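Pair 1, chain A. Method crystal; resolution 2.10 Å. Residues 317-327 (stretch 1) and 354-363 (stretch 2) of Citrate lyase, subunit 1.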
# COMPACT_ATOMS: atom_id res chain seq x y z
N TYR A 317 -38.57 -8.61 -30.73
CA TYR A 317 -39.96 -8.37 -31.08
C TYR A 317 -40.06 -7.96 -32.56
O TYR A 317 -40.89 -8.52 -33.28
CB TYR A 317 -40.53 -7.26 -30.18
CG TYR A 317 -42.02 -7.06 -30.32
CD1 TYR A 317 -42.92 -7.79 -29.56
CD2 TYR A 317 -42.53 -6.11 -31.20
CE1 TYR A 317 -44.30 -7.59 -29.67
CE2 TYR A 317 -43.90 -5.89 -31.31
CZ TYR A 317 -44.79 -6.65 -30.56
OH TYR A 317 -46.14 -6.44 -30.69
N THR A 318 -39.24 -6.98 -33.00
CA THR A 318 -39.22 -6.47 -34.37
C THR A 318 -38.78 -7.57 -35.33
O THR A 318 -39.33 -7.64 -36.43
CB THR A 318 -38.36 -5.17 -34.48
OG1 THR A 318 -38.74 -4.24 -33.48
CG2 THR A 318 -38.49 -4.49 -35.85
N CYS A 319 -37.82 -8.42 -34.92
CA CYS A 319 -37.32 -9.56 -35.71
C CYS A 319 -38.45 -10.55 -35.96
O CYS A 319 -38.55 -11.09 -37.05
CB CYS A 319 -36.15 -10.24 -35.00
SG CYS A 319 -34.55 -9.42 -35.26
N THR A 320 -39.31 -10.78 -34.93
CA THR A 320 -40.46 -11.68 -34.99
C THR A 320 -41.50 -11.17 -36.00
O THR A 320 -41.95 -11.96 -36.84
CB THR A 320 -41.06 -11.90 -33.60
OG1 THR A 320 -40.02 -12.23 -32.70
CG2 THR A 320 -42.11 -13.00 -33.58
N ILE A 321 -41.88 -9.87 -35.91
CA ILE A 321 -42.85 -9.24 -36.82
C ILE A 321 -42.32 -9.28 -38.25
O ILE A 321 -43.06 -9.71 -39.14
CB ILE A 321 -43.26 -7.80 -36.35
CG1 ILE A 321 -44.16 -7.88 -35.08
CG2 ILE A 321 -43.95 -7.00 -37.49
CD1 ILE A 321 -44.50 -6.58 -34.44
N LEU A 322 -41.04 -8.89 -38.44
CA LEU A 322 -40.39 -8.89 -39.76
C LEU A 322 -40.36 -10.27 -40.36
O LEU A 322 -40.70 -10.42 -41.53
CB LEU A 322 -38.99 -8.27 -39.72
CG LEU A 322 -38.93 -6.78 -39.47
CD1 LEU A 322 -37.57 -6.36 -39.10
CD2 LEU A 322 -39.43 -5.99 -40.67
N ASP A 323 -40.01 -11.29 -39.56
CA ASP A 323 -39.97 -12.69 -39.99
C ASP A 323 -41.28 -13.10 -40.62
O ASP A 323 -41.29 -13.50 -41.78
CB ASP A 323 -39.62 -13.64 -38.82
CG ASP A 323 -39.55 -15.12 -39.21
OD1 ASP A 323 -39.20 -15.42 -40.37
OD2 ASP A 323 -39.85 -15.96 -38.34
N LEU A 324 -42.39 -12.97 -39.87
CA LEU A 324 -43.76 -13.33 -40.26
C LEU A 324 -44.27 -12.58 -41.50
O LEU A 324 -45.06 -13.12 -42.27
CB LEU A 324 -44.71 -13.10 -39.09
CG LEU A 324 -44.58 -14.05 -37.90
CD1 LEU A 324 -45.09 -13.39 -36.62
CD2 LEU A 324 -45.31 -15.36 -38.16
N MET A 325 -43.82 -11.32 -41.67
CA MET A 325 -44.16 -10.40 -42.75
C MET A 325 -43.40 -10.70 -44.07
O MET A 325 -43.82 -10.23 -45.13
CB MET A 325 -43.77 -8.99 -42.27
CG MET A 325 -44.51 -7.89 -42.93
SD MET A 325 -44.17 -6.31 -42.13
CE MET A 325 -45.15 -5.25 -43.17
N THR A 326 -42.28 -11.43 -44.00
CA THR A 326 -41.40 -11.71 -45.14
C THR A 326 -41.45 -13.17 -45.63
O THR A 326 -40.65 -13.57 -46.49
CB THR A 326 -39.97 -11.26 -44.82
OG1 THR A 326 -39.49 -11.97 -43.69
CG2 THR A 326 -39.86 -9.74 -44.61
N ARG A 327 -42.40 -13.96 -45.11
CA ARG A 327 -42.59 -15.35 -45.49
C ARG A 327 -43.26 -15.43 -46.86
O ARG A 327 -42.75 -16.11 -47.75
CB ARG A 327 -43.38 -16.10 -44.41
CG ARG A 327 -42.54 -16.36 -43.17
CD ARG A 327 -43.35 -16.76 -41.96
NE ARG A 327 -42.50 -16.93 -40.79
CZ ARG A 327 -42.78 -17.71 -39.75
NH1 ARG A 327 -43.89 -18.43 -39.73
NH2 ARG A 327 -41.93 -17.80 -38.73
N GLY A 354 -33.48 -0.81 -31.29
CA GLY A 354 -33.81 -2.23 -31.46
C GLY A 354 -34.56 -2.49 -32.76
O GLY A 354 -34.26 -3.45 -33.48
N VAL A 355 -35.52 -1.59 -33.09
CA VAL A 355 -36.34 -1.61 -34.31
C VAL A 355 -35.42 -1.42 -35.54
O VAL A 355 -35.52 -2.17 -36.51
CB VAL A 355 -37.49 -0.56 -34.26
CG1 VAL A 355 -38.23 -0.46 -35.60
CG2 VAL A 355 -38.46 -0.85 -33.11
N VAL A 356 -34.52 -0.41 -35.50
CA VAL A 356 -33.55 -0.11 -36.57
C VAL A 356 -32.64 -1.32 -36.81
O VAL A 356 -32.47 -1.71 -37.96
CB VAL A 356 -32.79 1.23 -36.34
CG1 VAL A 356 -31.56 1.36 -37.24
CG2 VAL A 356 -33.71 2.43 -36.54
N MET A 357 -32.10 -1.94 -35.73
CA MET A 357 -31.23 -3.13 -35.81
C MET A 357 -31.87 -4.32 -36.52
O MET A 357 -31.21 -5.00 -37.32
CB MET A 357 -30.75 -3.55 -34.42
CG MET A 357 -29.64 -2.68 -33.90
SD MET A 357 -29.18 -3.04 -32.21
CE MET A 357 -27.38 -2.84 -32.36
N ALA A 358 -33.18 -4.57 -36.25
CA ALA A 358 -33.92 -5.64 -36.89
C ALA A 358 -34.17 -5.32 -38.36
O ALA A 358 -33.93 -6.19 -39.20
CB ALA A 358 -35.23 -5.88 -36.17
N LEU A 359 -34.58 -4.06 -38.68
CA LEU A 359 -34.83 -3.60 -40.05
C LEU A 359 -33.59 -3.69 -40.92
O LEU A 359 -33.70 -4.09 -42.09
CB LEU A 359 -35.42 -2.18 -40.09
CG LEU A 359 -36.86 -2.01 -39.59
CD1 LEU A 359 -37.18 -0.56 -39.33
CD2 LEU A 359 -37.87 -2.59 -40.56
N GLU A 360 -32.40 -3.39 -40.35
CA GLU A 360 -31.09 -3.50 -41.00
C GLU A 360 -30.83 -4.95 -41.40
O GLU A 360 -30.35 -5.20 -42.51
CB GLU A 360 -29.96 -3.03 -40.06
CG GLU A 360 -29.63 -1.55 -40.16
CD GLU A 360 -28.64 -1.04 -39.14
OE1 GLU A 360 -28.95 -1.07 -37.92
OE2 GLU A 360 -27.56 -0.55 -39.56
N GLU A 361 -31.15 -5.90 -40.50
CA GLU A 361 -30.97 -7.34 -40.72
C GLU A 361 -31.90 -7.93 -41.75
O GLU A 361 -31.52 -8.86 -42.46
CB GLU A 361 -31.06 -8.12 -39.40
CG GLU A 361 -29.68 -8.41 -38.82
CD GLU A 361 -29.67 -9.18 -37.52
OE1 GLU A 361 -30.22 -10.31 -37.49
OE2 GLU A 361 -29.08 -8.67 -36.54
N TYR A 362 -33.14 -7.40 -41.84
CA TYR A 362 -34.16 -7.84 -42.78
C TYR A 362 -34.19 -7.04 -44.10
O TYR A 362 -35.12 -7.22 -44.88
CB TYR A 362 -35.55 -7.85 -42.10
CG TYR A 362 -35.83 -9.15 -41.39
CD1 TYR A 362 -35.37 -9.38 -40.10
CD2 TYR A 362 -36.53 -10.18 -42.02
CE1 TYR A 362 -35.60 -10.60 -39.46
CE2 TYR A 362 -36.77 -11.39 -41.39
CZ TYR A 362 -36.30 -11.60 -40.11
OH TYR A 362 -36.52 -12.80 -39.48
N GLN A 363 -33.13 -6.22 -44.37
CA GLN A 363 -32.93 -5.37 -45.55
C GLN A 363 -33.27 -6.04 -46.90
O GLN A 363 -34.01 -5.44 -47.69
CB GLN A 363 -31.49 -4.82 -45.58
CG GLN A 363 -31.17 -3.88 -46.74
CD GLN A 363 -29.71 -3.50 -46.78
OE1 GLN A 363 -29.34 -2.36 -46.49
NE2 GLN A 363 -28.84 -4.45 -47.15

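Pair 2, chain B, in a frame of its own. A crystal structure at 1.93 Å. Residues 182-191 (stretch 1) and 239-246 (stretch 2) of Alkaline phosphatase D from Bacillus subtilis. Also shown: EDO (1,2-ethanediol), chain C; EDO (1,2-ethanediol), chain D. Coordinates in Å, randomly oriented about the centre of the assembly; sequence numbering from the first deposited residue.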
# COMPACT_ATOMS: atom_id res chain seq x y z
N TYR B 182 -14.73 -10.48 -6.38
CA TYR B 182 -13.81 -9.40 -5.98
C TYR B 182 -14.52 -8.28 -5.24
O TYR B 182 -13.99 -7.73 -4.27
CB TYR B 182 -13.03 -8.83 -7.19
CG TYR B 182 -11.84 -9.67 -7.53
CD1 TYR B 182 -10.62 -9.49 -6.87
CD2 TYR B 182 -11.91 -10.67 -8.51
CE1 TYR B 182 -9.51 -10.29 -7.16
CE2 TYR B 182 -10.82 -11.48 -8.80
CZ TYR B 182 -9.62 -11.29 -8.14
OH TYR B 182 -8.55 -12.09 -8.45
N ARG B 183 -15.70 -7.91 -5.72
CA ARG B 183 -16.51 -6.89 -5.06
C ARG B 183 -16.86 -7.30 -3.63
O ARG B 183 -16.73 -6.49 -2.68
CB ARG B 183 -17.79 -6.61 -5.85
CG ARG B 183 -17.61 -5.81 -7.09
CD ARG B 183 -18.91 -5.86 -7.92
NE ARG B 183 -18.93 -4.85 -8.96
CZ ARG B 183 -19.86 -4.75 -9.89
NH1 ARG B 183 -20.88 -5.61 -9.93
NH2 ARG B 183 -19.81 -3.77 -10.76
N ASN B 184 -17.27 -8.56 -3.47
CA ASN B 184 -17.63 -9.07 -2.16
C ASN B 184 -16.43 -9.17 -1.23
O ASN B 184 -16.54 -8.93 -0.01
CB ASN B 184 -18.36 -10.42 -2.27
CG ASN B 184 -19.75 -10.28 -2.89
OD1 ASN B 184 -20.28 -9.17 -2.97
ND2 ASN B 184 -20.32 -11.40 -3.37
N ARG B 185 -15.26 -9.50 -1.77
CA ARG B 185 -14.07 -9.55 -0.94
C ARG B 185 -13.69 -8.12 -0.49
O ARG B 185 -13.34 -7.93 0.67
CB ARG B 185 -12.90 -10.18 -1.69
CG ARG B 185 -11.63 -10.31 -0.88
CD ARG B 185 -11.77 -11.20 0.31
NE ARG B 185 -12.41 -12.50 0.09
CZ ARG B 185 -11.79 -13.64 -0.19
NH1 ARG B 185 -10.46 -13.68 -0.36
NH2 ARG B 185 -12.51 -14.77 -0.31
N HIS B 186 -13.72 -7.15 -1.40
CA HIS B 186 -13.51 -5.73 -1.01
C HIS B 186 -14.49 -5.30 0.09
O HIS B 186 -14.12 -4.64 1.04
CB HIS B 186 -13.58 -4.74 -2.16
CG HIS B 186 -12.30 -4.61 -2.93
ND1 HIS B 186 -11.34 -3.63 -2.84
CD2 HIS B 186 -11.82 -5.46 -3.82
CE1 HIS B 186 -10.36 -3.90 -3.71
NE2 HIS B 186 -10.61 -5.03 -4.28
N ALA B 187 -15.75 -5.71 -0.05
CA ALA B 187 -16.75 -5.41 0.96
C ALA B 187 -16.44 -6.07 2.30
O ALA B 187 -16.67 -5.45 3.35
CB ALA B 187 -18.15 -5.82 0.45
N GLN B 188 -15.94 -7.31 2.30
CA GLN B 188 -15.60 -7.97 3.55
C GLN B 188 -14.55 -7.17 4.33
O GLN B 188 -14.70 -6.96 5.52
CB GLN B 188 -15.07 -9.39 3.35
CG GLN B 188 -14.58 -10.03 4.63
CD GLN B 188 -14.15 -11.47 4.46
OE1 GLN B 188 -13.45 -11.81 3.50
NE2 GLN B 188 -14.55 -12.33 5.42
N TYR B 189 -13.48 -6.80 3.64
CA TYR B 189 -12.36 -6.05 4.24
C TYR B 189 -12.79 -4.66 4.68
O TYR B 189 -12.50 -4.25 5.79
CB TYR B 189 -11.17 -5.95 3.24
CG TYR B 189 -10.28 -7.19 3.23
CD1 TYR B 189 -10.81 -8.45 2.95
CD2 TYR B 189 -8.92 -7.09 3.44
CE1 TYR B 189 -10.00 -9.57 2.93
CE2 TYR B 189 -8.10 -8.21 3.43
CZ TYR B 189 -8.64 -9.45 3.14
OH TYR B 189 -7.84 -10.57 3.15
N ARG B 190 -13.49 -3.95 3.80
CA ARG B 190 -13.87 -2.57 4.01
C ARG B 190 -14.99 -2.40 5.06
O ARG B 190 -15.23 -1.29 5.53
CB ARG B 190 -14.26 -1.95 2.67
CG ARG B 190 -14.47 -0.45 2.63
CD ARG B 190 -13.21 0.27 3.09
NE ARG B 190 -12.89 1.51 2.42
CZ ARG B 190 -12.67 1.69 1.11
NH1 ARG B 190 -12.80 0.72 0.22
NH2 ARG B 190 -12.38 2.91 0.67
N SER B 191 -15.66 -3.50 5.43
CA SER B 191 -16.70 -3.51 6.45
C SER B 191 -16.12 -3.32 7.87
O SER B 191 -16.86 -3.07 8.81
CB SER B 191 -17.43 -4.87 6.44
OG SER B 191 -18.30 -4.93 5.34
N TYR B 239 -9.26 -5.37 -11.19
CA TYR B 239 -9.01 -3.95 -11.38
C TYR B 239 -10.29 -3.11 -11.29
O TYR B 239 -10.27 -2.01 -10.71
CB TYR B 239 -8.28 -3.67 -12.69
CG TYR B 239 -6.79 -4.01 -12.73
CD1 TYR B 239 -6.14 -4.60 -11.66
CD2 TYR B 239 -6.03 -3.68 -13.85
CE1 TYR B 239 -4.76 -4.88 -11.71
CE2 TYR B 239 -4.67 -3.94 -13.91
CZ TYR B 239 -4.04 -4.55 -12.86
OH TYR B 239 -2.69 -4.82 -12.91
N GLN B 240 -11.38 -3.60 -11.88
CA GLN B 240 -12.67 -2.92 -11.80
C GLN B 240 -13.13 -2.82 -10.32
O GLN B 240 -13.52 -1.74 -9.88
CB GLN B 240 -13.78 -3.60 -12.63
CG GLN B 240 -15.10 -2.79 -12.59
CD GLN B 240 -16.15 -3.22 -13.62
OE1 GLN B 240 -15.84 -3.69 -14.73
NE2 GLN B 240 -17.42 -2.99 -13.28
N ALA B 241 -13.08 -3.92 -9.60
CA ALA B 241 -13.49 -3.95 -8.18
C ALA B 241 -12.64 -3.01 -7.33
O ALA B 241 -13.14 -2.37 -6.40
CB ALA B 241 -13.43 -5.33 -7.61
N TYR B 242 -11.35 -2.91 -7.67
CA TYR B 242 -10.44 -2.00 -6.97
C TYR B 242 -10.86 -0.56 -7.20
O TYR B 242 -11.04 0.20 -6.26
CB TYR B 242 -9.01 -2.23 -7.44
CG TYR B 242 -7.94 -1.51 -6.65
CD1 TYR B 242 -7.39 -2.08 -5.53
CD2 TYR B 242 -7.44 -0.29 -7.08
CE1 TYR B 242 -6.38 -1.41 -4.80
CE2 TYR B 242 -6.43 0.36 -6.39
CZ TYR B 242 -5.90 -0.21 -5.26
OH TYR B 242 -4.89 0.44 -4.60
N TYR B 243 -11.04 -0.18 -8.47
CA TYR B 243 -11.54 1.12 -8.79
C TYR B 243 -12.84 1.44 -8.01
O TYR B 243 -12.96 2.51 -7.43
CB TYR B 243 -11.79 1.31 -10.31
CG TYR B 243 -12.46 2.62 -10.60
CD1 TYR B 243 -11.71 3.80 -10.68
CD2 TYR B 243 -13.85 2.72 -10.71
CE1 TYR B 243 -12.32 5.02 -10.90
CE2 TYR B 243 -14.46 3.93 -10.92
CZ TYR B 243 -13.69 5.09 -11.02
OH TYR B 243 -14.30 6.31 -11.24
N GLU B 244 -13.80 0.51 -8.06
CA GLU B 244 -15.11 0.72 -7.43
C GLU B 244 -14.95 1.03 -5.94
O GLU B 244 -15.76 1.74 -5.38
CB GLU B 244 -16.02 -0.50 -7.66
CG GLU B 244 -16.48 -0.62 -9.12
CD GLU B 244 -17.14 -1.92 -9.49
OE1 GLU B 244 -17.05 -2.88 -8.70
OE2 GLU B 244 -17.73 -1.98 -10.62
N HIS B 245 -13.92 0.49 -5.30
CA HIS B 245 -13.77 0.64 -3.86
C HIS B 245 -12.70 1.63 -3.40
O HIS B 245 -12.50 1.80 -2.22
CB HIS B 245 -13.56 -0.72 -3.19
CG HIS B 245 -14.77 -1.59 -3.27
ND1 HIS B 245 -15.08 -2.32 -4.40
CD2 HIS B 245 -15.78 -1.78 -2.39
CE1 HIS B 245 -16.24 -2.93 -4.20
NE2 HIS B 245 -16.68 -2.63 -2.99
N MET B 246 -12.06 2.32 -4.34
CA MET B 246 -10.95 3.21 -3.99
C MET B 246 -11.20 4.64 -4.44
O MET B 246 -11.76 4.88 -5.51
CB MET B 246 -9.66 2.70 -4.61
CG MET B 246 -9.13 1.43 -4.02
SD MET B 246 -8.80 1.57 -2.24
CE MET B 246 -8.17 -0.01 -1.82
C1 EDO C . -19.66 -13.89 -5.30
O1 EDO C . -20.71 -14.59 -6.00
C2 EDO C . -19.06 -14.72 -4.16
O2 EDO C . -18.69 -13.89 -3.05
C1 EDO D . -13.86 -2.41 -18.70
O1 EDO D . -14.66 -1.74 -19.67
C2 EDO D . -14.66 -2.72 -17.43
O2 EDO D . -13.82 -2.66 -16.28

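Each pair consists of two helical segments running in broadly the same direction and crossing at a similar angle: -36° with a closest axial approach of 8.6 Å in pair 1, -38° and 9.1 Å in pair 2. Superposing N, CA and C of 14 central residues gives an RMSD of 0.3 Å. The buried surface is also similar, 454 Å² in pair 1 and 475 Å² in pair 2, so the comparison concerns side chains on nearly identical scaffolds.

The tightest backbone approach falls at equivalent positions. Cys A319 CA lies 5.3 Å from Ala A358 CA, and Arg B183 CA lies 5.2 Å from Ala B241 CA. Alanine occupies the second-stretch position in both, with its CB directed toward the partner helix, and its small side chain suits so short a separation. The residues it meets differ. Ala A358 CB touches Thr A318 CG2 at 3.6 Å and Cys A319 SG at 3.7 Å; Ala B241 CB touches Tyr B182 CB at 3.5 Å, Tyr B182 matching Thr A318. The tyrosine serves this contact through its CB, since the end of its side chain leads away.

The second shared element is a ring packed against a methylene. Tyr A362 matches His B245, and Leu A322 matches His B186, whose side-chain centre falls only 0.7 Å from that of the leucine. In pair 1, Leu A322 CB lies 3.8 Å from the centroid of the Tyr A362 ring, 14° off its normal; in pair 2, His B186 CB lies 3.5 Å from the centroid of the His B245 ring, 8° off. The CH-pi contact thus has similar geometry in both pairs although both residues differ. Beyond CB the two side chains address the same positions with different groups. Leu A322 CD2 lies 3.7 Å from Leu A359 CD2 and Leu A322 CD1 3.8 Å from Ala A358 CB; His B186 CE1 lies 3.9 Å from Tyr B242 CD1 and His B186 CD2 4.1 Å from Ala B241 CB. The His B186 ring is in addition near parallel to that of His B245, planes at 26°, but the centroids are 5.0 Å apart and the rings barely overlap.

Polar chemistry separates the pairs most clearly. No hydrogen bond crosses between the stretches of pair 1. At the matched position of Cys A319, Arg B183 reaches Glu B244, the counterpart of Glu A361, in a two-pronged salt bridge: NE donates to Glu B244 OE1 at 2.7 Å and NH2 to Glu B244 OE2 at 2.7 Å, with N-H...acceptor angles of 167° and 179°. Gln B240 NE2 also donates to Glu B244 OE2, at 2.9 Å, bracing the carboxylate from within its own helix.

Thr A326 and Arg B190 also coincide, and both point CB toward the partner. The threonine fills the ring edge, OG1 lying 3.6 Å from Tyr A362 CE2. The longer arginine reaches the backbone instead: Arg B190 NH1 donates to His B245 O at 2.7 Å, supplemented by a weak bond from Arg B190 NH2 to His B245 O at 3.1 Å.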